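Local coordinates for nucleotidyltransferase-like protein (Exiguobacterium sibiricum, PDB 3C18) that probably transfers nucleotidyl groups, as its family relatives do, and carries substrate-binding-like and helix-turn-helix domains besides, at residues S76-L79 with A83-R86. Numbering follows the deposited sequence.
Sequences SRWL and ANRR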
loop_
_atom_site.group_PDB
_atom_site.type_symbol
_atom_site.label_atom_id
_atom_site.label_comp_id
_atom_site.label_asym_id
_atom_site.label_seq_id
_atom_site.Cartn_x
_atom_site.Cartn_y
_atom_site.Cartn_z
ATOM N N SER A 76 -7.530 -16.078 0.078
ATOM C CA SER A 76 -6.693 -16.814 1.051
ATOM C C SER A 76 -5.596 -15.883 1.524
ATOM O O SER A 76 -5.345 -15.705 2.700
ATOM C CB SER A 76 -6.122 -18.075 0.379
ATOM O OG SER A 76 -5.115 -18.661 1.158
ATOM N N ARG A 77 -4.942 -15.295 0.553
ATOM C CA ARG A 77 -3.887 -14.325 0.794
ATOM C C ARG A 77 -4.367 -13.137 1.610
ATOM O O ARG A 77 -3.667 -12.691 2.488
ATOM C CB ARG A 77 -3.329 -13.800 -0.513
ATOM C CG ARG A 77 -2.215 -12.813 -0.319
ATOM C CD ARG A 77 -1.465 -12.569 -1.611
ATOM N NE ARG A 77 -0.536 -11.467 -1.434
ATOM C CZ ARG A 77 -0.906 -10.200 -1.292
ATOM N NH1 ARG A 77 -2.186 -9.864 -1.300
ATOM N NH2 ARG A 77 0.008 -9.270 -1.114
ATOM N N TRP A 78 -5.554 -12.627 1.311
ATOM C CA TRP A 78 -6.084 -11.496 2.067
ATOM C C TRP A 78 -6.214 -11.883 3.521
ATOM O O TRP A 78 -5.981 -11.091 4.442
ATOM C CB TRP A 78 -7.484 -11.072 1.625
ATOM C CG TRP A 78 -7.533 -10.328 0.338
ATOM C CD1 TRP A 78 -6.515 -9.672 -0.255
ATOM C CD2 TRP A 78 -8.700 -10.095 -0.489
ATOM N NE1 TRP A 78 -6.943 -9.090 -1.423
ATOM C CE2 TRP A 78 -8.282 -9.309 -1.578
ATOM C CE3 TRP A 78 -10.053 -10.460 -0.392
ATOM C CZ2 TRP A 78 -9.156 -8.899 -2.598
ATOM C CZ3 TRP A 78 -10.926 -10.053 -1.398
ATOM C CH2 TRP A 78 -10.466 -9.275 -2.490
ATOM N N LEU A 79 -6.632 -13.117 3.723
ATOM C CA LEU A 79 -6.944 -13.584 5.076
ATOM C C LEU A 79 -5.628 -13.870 5.809
ATOM O O LEU A 79 -5.503 -13.633 7.002
ATOM C CB LEU A 79 -7.863 -14.813 5.040
ATOM C CG LEU A 79 -9.281 -14.620 4.497
ATOM C CD1 LEU A 79 -10.019 -15.927 4.520
ATOM C CD2 LEU A 79 -10.052 -13.563 5.299
ATOM N N ALA A 83 -5.366 -8.430 5.240
ATOM C CA ALA A 83 -5.327 -7.297 4.318
ATOM C C ALA A 83 -6.694 -6.775 3.908
ATOM O O ALA A 83 -6.790 -5.812 3.162
ATOM C CB ALA A 83 -4.514 -7.673 3.070
ATOM N N ASN A 84 -7.755 -7.393 4.412
ATOM C CA ASN A 84 -9.133 -7.021 3.995
ATOM C C ASN A 84 -10.157 -7.316 5.060
ATOM O O ASN A 84 -10.724 -8.388 5.100
ATOM C CB ASN A 84 -9.513 -7.750 2.695
ATOM C CG ASN A 84 -10.781 -7.206 2.052
ATOM O OD1 ASN A 84 -11.630 -6.633 2.715
ATOM N ND2 ASN A 84 -10.917 -7.408 0.752
ATOM N N ARG A 85 -10.368 -6.336 5.922
ATOM C CA ARG A 85 -11.213 -6.499 7.093
ATOM C C ARG A 85 -12.655 -6.795 6.729
ATOM O O ARG A 85 -13.340 -7.558 7.419
ATOM C CB ARG A 85 -11.111 -5.273 8.027
ATOM C CG ARG A 85 -9.703 -5.165 8.730
ATOM C CD ARG A 85 -9.247 -6.532 9.380
ATOM N NE ARG A 85 -10.049 -6.835 10.569
ATOM C CZ ARG A 85 -10.004 -7.978 11.245
ATOM N NH1 ARG A 85 -9.187 -8.938 10.862
ATOM N NH2 ARG A 85 -10.786 -8.162 12.299
ATOM N N ARG A 86 -13.115 -6.195 5.647
ATOM C CA ARG A 86 -14.505 -6.437 5.187
ATOM C C ARG A 86 -14.698 -7.883 4.853
ATOM O O ARG A 86 -15.696 -8.479 5.198
ATOM C CB ARG A 86 -14.890 -5.655 3.936
ATOM C CG ARG A 86 -15.565 -4.389 4.221
ATOM C CD ARG A 86 -16.461 -3.974 3.056
ATOM N NE ARG A 86 -15.780 -4.087 1.770
ATOM C CZ ARG A 86 -16.269 -3.676 0.613
ATOM N NH1 ARG A 86 -17.456 -3.095 0.570
ATOM N NH2 ARG A 86 -15.558 -3.839 -0.505
HETATM O O HOH W 1 -8.353 -9.763 6.414
#
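Trp78 and Asn84 meet across the short connection between helix 72-81 and helix 85-93 within the nucleotidyltransferase-like part of the chain, with Asn84 as the N-cap of the second helix. The backbone closes this connection: Ala83 N donates to Trp78 O over 2.8 Å, and the nearly straight N-H...O angle of 166° supports a well-formed pi-turn hydrogen bond between residues five apart in sequence.

The asparagine side chain can be traced outward along the indole. Asn84 CB lies 4.0 Å from Trp78 CG, a van der Waals contact at the root of the ring. One bond further, Asn84 CG is 4.1 Å from Trp78 CE3, so the amide has moved onto the benzo half. There the branches part. Asn84 ND2 sits over one ring face, 3.4 Å from Trp78 CE3 and offset toward the rim; since the ring and amide planes are 57° apart, the amide is tilted and this is no parallel stack. Asn84 OD1 instead accepts from Ala87 N, the N-cap bond, which helps to set the rotation of the amide. Asn84 CG stands anti to that residue's own backbone N (chi1 -168°), which lets the carboxamide run alongside the indole while still serving as cap.

Outside the connection, the indole packs against Val70 of strand 63-71 and makes an edge-to-face contact with Trp53, which ties helix 72-81 to the sheet. Ala83 adds a looser apolar touch, Ala83 CB lying 4.4 Å from Trp78 CD1. A water also links the two backbones, accepting from Asn84 N at 3.2 Å and donating a weak bond to Trp78 O at 3.4 Å.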